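Local coordinates for CurM Sulfotransferase (Moorea producta, PDB 4GBM), which probably transfers a sulfonate group from the cofactor PAPS to an intermediate of the curacin polyketide pathway, leaving adenosine-3'-5'-diphosphate, at residues I170-F173 and V174-M178; A263-S266 and I267-N271; P228-V231 and L232-C236. The protein carries 2 engineered substitutions. One frame throughout, in Å; residues are numbered along the deposited sequence. Where two conformers were deposited one is given.

Contact 1: residues I170-F173 and V174-M178. With A3P (adenosine-3'-5'-diphosphate), chain G.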
loop_
_atom_site.group_PDB
_atom_site.type_symbol
_atom_site.label_atom_id
_atom_site.label_comp_id
_atom_site.label_asym_id
_atom_site.label_seq_id
_atom_site.Cartn_x
_atom_site.Cartn_y
_atom_site.Cartn_z
ATOM N N ILE A 170 -1.018 6.456 14.940
ATOM C CA ILE A 170 -1.158 7.869 15.307
ATOM C C ILE A 170 0.195 8.494 15.669
ATOM O O ILE A 170 0.536 9.572 15.167
ATOM C CB ILE A 170 -2.208 8.074 16.417
ATOM C CG1 ILE A 170 -3.604 7.793 15.857
ATOM C CG2 ILE A 170 -2.154 9.511 16.957
ATOM C CD1 ILE A 170 -4.655 7.531 16.930
ATOM N N GLU A 171 0.973 7.804 16.504
ATOM C CA GLU A 171 2.286 8.308 16.907
ATOM C C GLU A 171 3.172 8.521 15.684
ATOM O O GLU A 171 3.859 9.542 15.575
ATOM C CB GLU A 171 2.948 7.334 17.889
ATOM C CG GLU A 171 4.269 7.815 18.492
ATOM C CD GLU A 171 5.488 7.542 17.612
ATOM O OE1 GLU A 171 5.439 6.628 16.772
ATOM O OE2 GLU A 171 6.507 8.251 17.771
ATOM N N SER A 172 3.132 7.567 14.754
ATOM C CA SER A 172 3.961 7.640 13.560
ATOM C C SER A 172 3.522 8.789 12.644
ATOM O O SER A 172 4.344 9.585 12.196
ATOM C CB SER A 172 3.908 6.305 12.805
ATOM O OG SER A 172 4.623 6.391 11.587
ATOM N N PHE A 173 2.222 8.875 12.377
ATOM C CA PHE A 173 1.670 9.915 11.510
ATOM C C PHE A 173 2.042 11.326 12.002
ATOM O O PHE A 173 2.472 12.181 11.217
ATOM C CB PHE A 173 0.151 9.725 11.433
ATOM C CG PHE A 173 -0.537 10.583 10.404
ATOM C CD1 PHE A 173 -0.848 11.911 10.684
ATOM C CD2 PHE A 173 -0.906 10.049 9.173
ATOM C CE1 PHE A 173 -1.506 12.701 9.751
ATOM C CE2 PHE A 173 -1.576 10.840 8.220
ATOM C CZ PHE A 173 -1.872 12.169 8.522
ATOM N N VAL A 174 1.900 11.548 13.304
ATOM C CA VAL A 174 2.228 12.829 13.929
ATOM C C VAL A 174 3.736 13.102 13.874
ATOM O O VAL A 174 4.158 14.206 13.511
ATOM C CB VAL A 174 1.673 12.896 15.378
ATOM C CG1 VAL A 174 2.181 14.129 16.124
ATOM C CG2 VAL A 174 0.139 12.919 15.352
ATOM N N ARG A 175 4.538 12.090 14.207
ATOM C CA ARG A 175 6.003 12.201 14.164
ATOM C C ARG A 175 6.504 12.581 12.767
ATOM O O ARG A 175 7.451 13.379 12.627
ATOM C CB ARG A 175 6.649 10.889 14.633
ATOM C CG ARG A 175 8.179 10.824 14.461
ATOM C CD ARG A 175 8.844 9.700 15.279
ATOM N NE ARG A 175 8.052 8.468 15.317
ATOM C CZ ARG A 175 7.930 7.612 14.303
ATOM N NH1 ARG A 175 7.162 6.536 14.441
ATOM N NH2 ARG A 175 8.557 7.837 13.148
ATOM N N MET A 176 5.860 12.017 11.745
ATOM C CA MET A 176 6.244 12.242 10.350
ATOM C C MET A 176 5.651 13.524 9.769
ATOM O O MET A 176 5.921 13.875 8.617
ATOM C CB MET A 176 5.879 11.024 9.489
ATOM C CG MET A 176 6.636 9.747 9.876
ATOM S SD MET A 176 8.424 9.928 9.807
ATOM C CE MET A 176 8.678 10.137 8.045
ATOM N N ARG A 177 4.843 14.210 10.580
ATOM C CA ARG A 177 4.254 15.513 10.231
ATOM C C ARG A 177 3.388 15.455 8.975
ATOM O O ARG A 177 3.455 16.335 8.111
ATOM C CB ARG A 177 5.342 16.585 10.105
ATOM C CG ARG A 177 6.030 16.881 11.425
ATOM C CD ARG A 177 7.247 17.772 11.272
ATOM N NE ARG A 177 7.659 18.311 12.566
ATOM C CZ ARG A 177 8.271 17.617 13.524
ATOM N NH1 ARG A 177 8.557 16.328 13.359
ATOM N NH2 ARG A 177 8.594 18.216 14.662
ATOM N N MET A 178 2.565 14.415 8.891
ATOM C CA MET A 178 1.752 14.176 7.701
ATOM C C MET A 178 0.410 14.903 7.676
ATOM O O MET A 178 -0.305 14.832 6.678
ATOM C CB MET A 178 1.539 12.675 7.516
ATOM C CG MET A 178 2.805 11.942 7.139
ATOM S SD MET A 178 2.593 10.167 7.200
ATOM C CE MET A 178 1.460 9.899 5.835
HETATM P P1 A3P G . 7.707 4.560 11.384
HETATM O O1P A3P G . 7.188 5.975 11.351
HETATM O O2P A3P G . 9.057 4.400 10.731
HETATM O O3P A3P G . 7.577 3.915 12.735
HETATM P P2 A3P G . 3.891 2.395 5.658
HETATM O O4P A3P G . 2.519 1.803 5.584
HETATM O O5P A3P G . 3.954 3.895 5.604
HETATM O O6P A3P G . 4.872 1.720 4.738
HETATM O "O5'" A3P G . 4.393 2.062 7.159
HETATM C "C5'" A3P G . 5.585 2.682 7.651
HETATM C "C4'" A3P G . 5.923 1.991 8.949
HETATM O "O4'" A3P G . 6.377 0.663 8.660
HETATM C "C3'" A3P G . 7.095 2.633 9.665
HETATM O "O3'" A3P G . 6.656 3.768 10.427
HETATM C "C2'" A3P G . 7.597 1.468 10.511
HETATM O "O2'" A3P G . 6.924 1.422 11.772
HETATM C "C1'" A3P G . 7.223 0.223 9.714
HETATM N N9 A3P G . 8.438 -0.401 9.132
HETATM C C8 A3P G . 9.192 0.052 8.108
HETATM N N7 A3P G . 10.250 -0.770 7.872
HETATM C C5 A3P G . 10.167 -1.772 8.772
HETATM C C6 A3P G . 10.948 -2.989 9.097
HETATM N N6 A3P G . 12.053 -3.300 8.375
HETATM N N1 A3P G . 10.507 -3.764 10.124
HETATM C C2 A3P G . 9.396 -3.467 10.837
HETATM N N3 A3P G . 8.639 -2.379 10.587
HETATM C C4 A3P G . 8.975 -1.530 9.589
#
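E171 and R175 meet one helical turn apart because each sets CG anti to its own backbone N and then bends, the glutamate at chi2 (-84°) and the arginine at chi3 (38°), so that the two ends come together. The guanidinium takes the carboxylate side-on: NE gives to E171 OE2 and NH1 to E171 OE1, at 2.9 Å in each case, both on the syn side and close to the guanidinium plane. That two-point salt bridge fixes the rotation of the arginine head and leaves NH2 turned to the cofactor product. R175 NH2 donates to A3P O1P at 2.9 Å, and NH1 reaches both O1P and O3P, so the 3'-phosphate is met from the guanidinium edge. S172 OG adds a bond to A3P O1P (2.6 Å), and R42 holds the same hydroxyl. On the other side of the turn M178 CB lies over the face of the F173 ring, 3.6 Å from its centroid, while M178 SD makes a more oblique Met-aromatic contact. The chain can turn back over the ring because R177, with positive phi, ends the helix in a Schellman motif, in which M178 N bonds F173 O at 3.2 Å. Helix 166-175 follows strand 158-163 of the parallel sheet, and its I170, F173 and V174 pack against helix 189-208.

Contact 2: residues A263-S266 and I267-N271. Engineered in segment 263-266: A263 (natural residue Lys). With ZN (zinc ion), chain C; A3P (adenosine-3'-5'-diphosphate), chain G.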
loop_
_atom_site.group_PDB
_atom_site.type_symbol
_atom_site.label_atom_id
_atom_site.label_comp_id
_atom_site.label_asym_id
_atom_site.label_seq_id
_atom_site.Cartn_x
_atom_site.Cartn_y
_atom_site.Cartn_z
ATOM N N ALA A 263 13.014 8.633 -5.058
ATOM C CA ALA A 263 12.326 8.100 -6.238
ATOM C C ALA A 263 11.264 7.037 -5.925
ATOM O O ALA A 263 10.283 6.916 -6.661
ATOM C CB ALA A 263 13.336 7.572 -7.258
ATOM N N SER A 264 11.443 6.284 -4.843
ATOM C CA SER A 264 10.469 5.241 -4.483
ATOM C C SER A 264 9.440 5.729 -3.467
ATOM O O SER A 264 8.565 4.970 -3.049
ATOM C CB SER A 264 11.171 3.974 -3.980
ATOM O OG SER A 264 11.808 3.306 -5.056
ATOM N N LEU A 265 9.553 6.995 -3.074
ATOM C CA LEU A 265 8.656 7.582 -2.081
ATOM C C LEU A 265 7.600 8.427 -2.766
ATOM O O LEU A 265 7.829 8.954 -3.856
ATOM C CB LEU A 265 9.444 8.438 -1.085
ATOM C CG LEU A 265 10.023 7.791 0.174
ATOM C CD1 LEU A 265 10.877 6.548 -0.117
ATOM C CD2 LEU A 265 10.831 8.845 0.926
ATOM N N SER A 266 6.442 8.556 -2.127
ATOM C CA SER A 266 5.346 9.323 -2.695
ATOM C C SER A 266 4.884 10.371 -1.712
ATOM O O SER A 266 5.175 11.560 -1.897
ATOM C CB SER A 266 4.186 8.401 -3.098
ATOM O OG SER A 266 4.582 7.575 -4.176
ATOM N N ILE A 267 4.195 9.924 -0.661
ATOM C CA ILE A 267 3.545 10.836 0.286
ATOM C C ILE A 267 4.333 11.116 1.559
ATOM O O ILE A 267 4.261 12.218 2.093
ATOM C CB ILE A 267 2.110 10.388 0.640
ATOM C CG1 ILE A 267 2.104 9.005 1.308
ATOM C CG2 ILE A 267 1.237 10.387 -0.616
ATOM C CD1 ILE A 267 0.856 8.720 2.137
ATOM N N SER A 268 5.065 10.118 2.047
ATOM C CA SER A 268 5.954 10.306 3.190
ATOM C C SER A 268 7.107 9.327 3.051
ATOM O O SER A 268 7.292 8.737 1.986
ATOM C CB SER A 268 5.217 10.081 4.512
ATOM O OG SER A 268 6.024 10.489 5.608
ATOM N N ASP A 269 7.880 9.171 4.123
ATOM C CA ASP A 269 8.980 8.211 4.161
ATOM C C ASP A 269 8.535 7.019 5.001
ATOM O O ASP A 269 8.228 7.188 6.184
ATOM C CB ASP A 269 10.231 8.865 4.774
ATOM C CG ASP A 269 11.498 8.044 4.572
ATOM O OD1 ASP A 269 11.394 6.857 4.200
ATOM O OD2 ASP A 269 12.607 8.594 4.779
ATOM N N PRO A 270 8.484 5.814 4.394
ATOM C CA PRO A 270 8.101 4.632 5.185
ATOM C C PRO A 270 9.198 4.181 6.145
ATOM O O PRO A 270 8.964 3.300 6.975
ATOM C CB PRO A 270 7.836 3.563 4.121
ATOM C CG PRO A 270 8.650 3.972 2.948
ATOM C CD PRO A 270 8.680 5.491 2.967
ATOM N N ASN A 271 10.387 4.775 6.010
ATOM C CA ASN A 271 11.528 4.517 6.897
ATOM C C ASN A 271 12.056 3.090 6.798
ATOM O O ASN A 271 12.762 2.611 7.687
ATOM C CB ASN A 271 11.210 4.895 8.350
ATOM C CG ASN A 271 10.915 6.375 8.513
ATOM O OD1 ASN A 271 11.545 7.226 7.872
ATOM N ND2 ASN A 271 9.947 6.694 9.376
HETATM ZN ZN ZN C . 13.068 5.966 3.536
HETATM P P1 A3P G . 7.707 4.560 11.384
HETATM O O1P A3P G . 7.188 5.975 11.351
HETATM O O2P A3P G . 9.057 4.400 10.731
HETATM O O3P A3P G . 7.577 3.915 12.735
HETATM P P2 A3P G . 3.891 2.395 5.658
HETATM O O4P A3P G . 2.519 1.803 5.584
HETATM O O5P A3P G . 3.954 3.895 5.604
HETATM O O6P A3P G . 4.872 1.720 4.738
HETATM O "O5'" A3P G . 4.393 2.062 7.159
HETATM C "C5'" A3P G . 5.585 2.682 7.651
HETATM C "C4'" A3P G . 5.923 1.991 8.949
HETATM O "O4'" A3P G . 6.377 0.663 8.660
HETATM C "C3'" A3P G . 7.095 2.633 9.665
HETATM O "O3'" A3P G . 6.656 3.768 10.427
HETATM C "C2'" A3P G . 7.597 1.468 10.511
HETATM O "O2'" A3P G . 6.924 1.422 11.772
HETATM C "C1'" A3P G . 7.223 0.223 9.714
HETATM N N9 A3P G . 8.438 -0.401 9.132
HETATM C C8 A3P G . 9.192 0.052 8.108
HETATM N N7 A3P G . 10.250 -0.770 7.872
HETATM C C5 A3P G . 10.167 -1.772 8.772
HETATM C C6 A3P G . 10.948 -2.989 9.097
HETATM N N6 A3P G . 12.053 -3.300 8.375
HETATM N N1 A3P G . 10.507 -3.764 10.124
HETATM C C2 A3P G . 9.396 -3.467 10.837
HETATM N N3 A3P G . 8.639 -2.379 10.587
HETATM C C4 A3P G . 8.975 -1.530 9.589
HETATM O O HOH W 1 5.671 7.278 0.178
#
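L265 folding over the backbone of S268-P270 is a local turn contact, buried in the long loop between helices 228-239 and 297-305, where the chain runs from a zinc site to the A3P pocket. No direct hydrogen bond joins 263-266 to 267-271; the turn is closed by van der Waals packing and one water. L265 CG sits 3.4 Å from S268 O and also touches P270 CD, with the leucine and proline side chains meeting at a slant. Its CD2 branch passes along D269, 3.8 Å from D269 CA, whereas CD1 faces the proline ring. The water accepts from S266 N at 2.7 Å and donates to S268 O at 2.8 Å, thereby bridging two buried backbone groups across the bend. Cut back to an alanine, L265 would lose both CD branches, which is likely to open a gap beside P270 CD and the flank of D269. D269 heads an Asx turn: its OD1 accepts from N271 N at 2.9 Å, the donor approaching from above the carboxylate plane (54° out of it). The same oxygen binds zinc at 2.0 Å, with H261 on the same metal, and D269 OD2 forms a salt bridge with K274. With CG anti to the carbonyl carbon (chi1 -62°), N271 carries its amide to the 3'-phosphate, where ND2 donates to A3P O2P at 2.8 Å. K274 also bonds N271 OD1, which fixes which end of the amide faces the phosphate. Further back, S266 OG is bonded to H65, and A263, an engineered substitution for lysine, is hydrogen-bonded through its backbone to E86.

Contact 3: residues P228-V231 and L232-C236; sequences PQQV and LSQLC
L232 lies back over the carbonyl of P228, one turn earlier in the helix: its CG is 3.3 Å from P228 O, and its CD1 comes 4.3 Å from P228 CB. A chi1 of -71° turns L232 CG beside its own N and toward the start of the helix, where its branch runs alongside the proline. L232 N donates to the same P228 O at 2.8 Å, so the carbonyl is gripped by the backbone and flanked by the side chain. On the outer surface Q230 is modelled in two conformers; in the one described here it runs beside Q234, the two side chains pointing the same way without a bond between the amides, and its OE1 is engaged by K227. Q234 CG also rests 3.3 Å from Q230 O. Three more i to i+4 backbone bonds join 228-231 to 232-236, among them L235 N to V231 O at 2.9 Å. Beyond this shell, F243 and L248 cover L232, and L248 also touches P228. V231 and L235 pack on I219 of the edge strand 216-220, V231 meeting helix 221-226 as well. This amphipathic helix, which begins at P228, thus lies against strand 216-220, as expected of a helix flanking the parallel sheet in the P-loop-type fold of the sulfotransferase family.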
loop_
_atom_site.group_PDB
_atom_site.type_symbol
_atom_site.label_atom_id
_atom_site.label_comp_id
_atom_site.label_asym_id
_atom_site.label_seq_id
_atom_site.Cartn_x
_atom_site.Cartn_y
_atom_site.Cartn_z
ATOM N N PRO A 228 6.749 -13.384 11.050
ATOM C CA PRO A 228 6.643 -13.254 9.594
ATOM C C PRO A 228 6.495 -14.589 8.859
ATOM O O PRO A 228 5.763 -14.645 7.875
ATOM C CB PRO A 228 7.941 -12.530 9.192
ATOM C CG PRO A 228 8.876 -12.754 10.345
ATOM C CD PRO A 228 8.011 -12.817 11.566
ATOM N N GLN A 229 7.150 -15.648 9.333
ATOM C CA GLN A 229 7.030 -16.960 8.683
ATOM C C GLN A 229 5.577 -17.435 8.633
ATOM O O GLN A 229 5.080 -17.816 7.572
ATOM C CB GLN A 229 7.895 -18.010 9.384
ATOM C CG GLN A 229 7.760 -19.394 8.762
ATOM C CD GLN A 229 8.170 -20.519 9.698
ATOM O OE1 GLN A 229 8.827 -20.295 10.718
ATOM N NE2 GLN A 229 7.786 -21.742 9.350
ATOM N N GLN A 230 4.908 -17.399 9.783
ATOM C CA GLN A 230 3.514 -17.839 9.884
ATOM C C GLN A 230 2.589 -16.951 9.056
ATOM O O GLN A 230 1.735 -17.449 8.320
ATOM C CB GLN A 230 3.061 -17.870 11.351
ATOM C CG GLN A 230 1.594 -18.232 11.566
ATOM C CD GLN A 230 1.169 -18.107 13.018
ATOM O OE1 GLN A 230 0.553 -17.117 13.409
ATOM N NE2 GLN A 230 1.501 -19.106 13.823
ATOM N N VAL A 231 2.764 -15.634 9.166
ATOM C CA VAL A 231 1.920 -14.698 8.429
ATOM C C VAL A 231 2.075 -14.891 6.926
ATOM O O VAL A 231 1.082 -14.971 6.199
ATOM C CB VAL A 231 2.210 -13.233 8.830
ATOM C CG1 VAL A 231 1.534 -12.248 7.876
ATOM C CG2 VAL A 231 1.776 -13.001 10.269
ATOM N N LEU A 232 3.320 -14.989 6.471
ATOM C CA LEU A 232 3.588 -15.099 5.039
ATOM C C LEU A 232 3.182 -16.459 4.476
ATOM O O LEU A 232 2.740 -16.540 3.331
ATOM C CB LEU A 232 5.057 -14.772 4.725
ATOM C CG LEU A 232 5.440 -13.296 4.869
ATOM C CD1 LEU A 232 6.953 -13.162 5.044
ATOM C CD2 LEU A 232 4.947 -12.482 3.687
ATOM N N SER A 233 3.295 -17.514 5.283
ATOM C CA SER A 233 2.862 -18.842 4.850
ATOM C C SER A 233 1.348 -18.871 4.638
ATOM O O SER A 233 0.863 -19.395 3.630
ATOM C CB SER A 233 3.292 -19.918 5.851
ATOM O OG SER A 233 2.906 -21.201 5.397
ATOM N N GLN A 234 0.609 -18.286 5.580
ATOM C CA GLN A 234 -0.844 -18.188 5.467
ATOM C C GLN A 234 -1.263 -17.288 4.304
ATOM O O GLN A 234 -2.260 -17.567 3.626
ATOM C CB GLN A 234 -1.460 -17.708 6.786
ATOM C CG GLN A 234 -1.327 -18.737 7.907
ATOM C CD GLN A 234 -1.929 -18.282 9.231
ATOM O OE1 GLN A 234 -2.620 -17.267 9.302
ATOM N NE2 GLN A 234 -1.664 -19.044 10.289
ATOM N N LEU A 235 -0.503 -16.217 4.073
ATOM C CA LEU A 235 -0.754 -15.329 2.929
ATOM C C LEU A 235 -0.517 -16.065 1.606
ATOM O O LEU A 235 -1.284 -15.904 0.650
ATOM C CB LEU A 235 0.116 -14.067 3.013
ATOM C CG LEU A 235 -0.002 -13.093 1.834
ATOM C CD1 LEU A 235 -1.438 -12.583 1.704
ATOM C CD2 LEU A 235 0.974 -11.945 2.005
ATOM N N CYS A 236 0.541 -16.868 1.558
ATOM C CA CYS A 236 0.837 -17.659 0.355
ATOM C C CYS A 236 -0.306 -18.615 0.029
ATOM O O CYS A 236 -0.670 -18.772 -1.139
ATOM C CB CYS A 236 2.150 -18.432 0.505
ATOM S SG CYS A 236 3.614 -17.401 0.252
#

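Along the chain the order is contact 1, contact 3, contact 2. Contact 1 ends helix 166-175, which comes after strand 158-163; contact 3 opens helix 228-239 beyond edge strand 216-220; contact 2 lies in the loop that follows. Contacts 1 and 2 have centres 14 Å apart and touch directly: M176 CE packs 3.5 Å from D269 O, and M178 SD meets S268 CB. Both also reach A3P, so residues far apart in sequence share the 3'-phosphate between a helix end and a loop. Contact 3 touches neither, its centre 28 Å from that of contact 1 and 25 Å from that of contact 2: it packs on strand 216-220, away from the shared phosphate site.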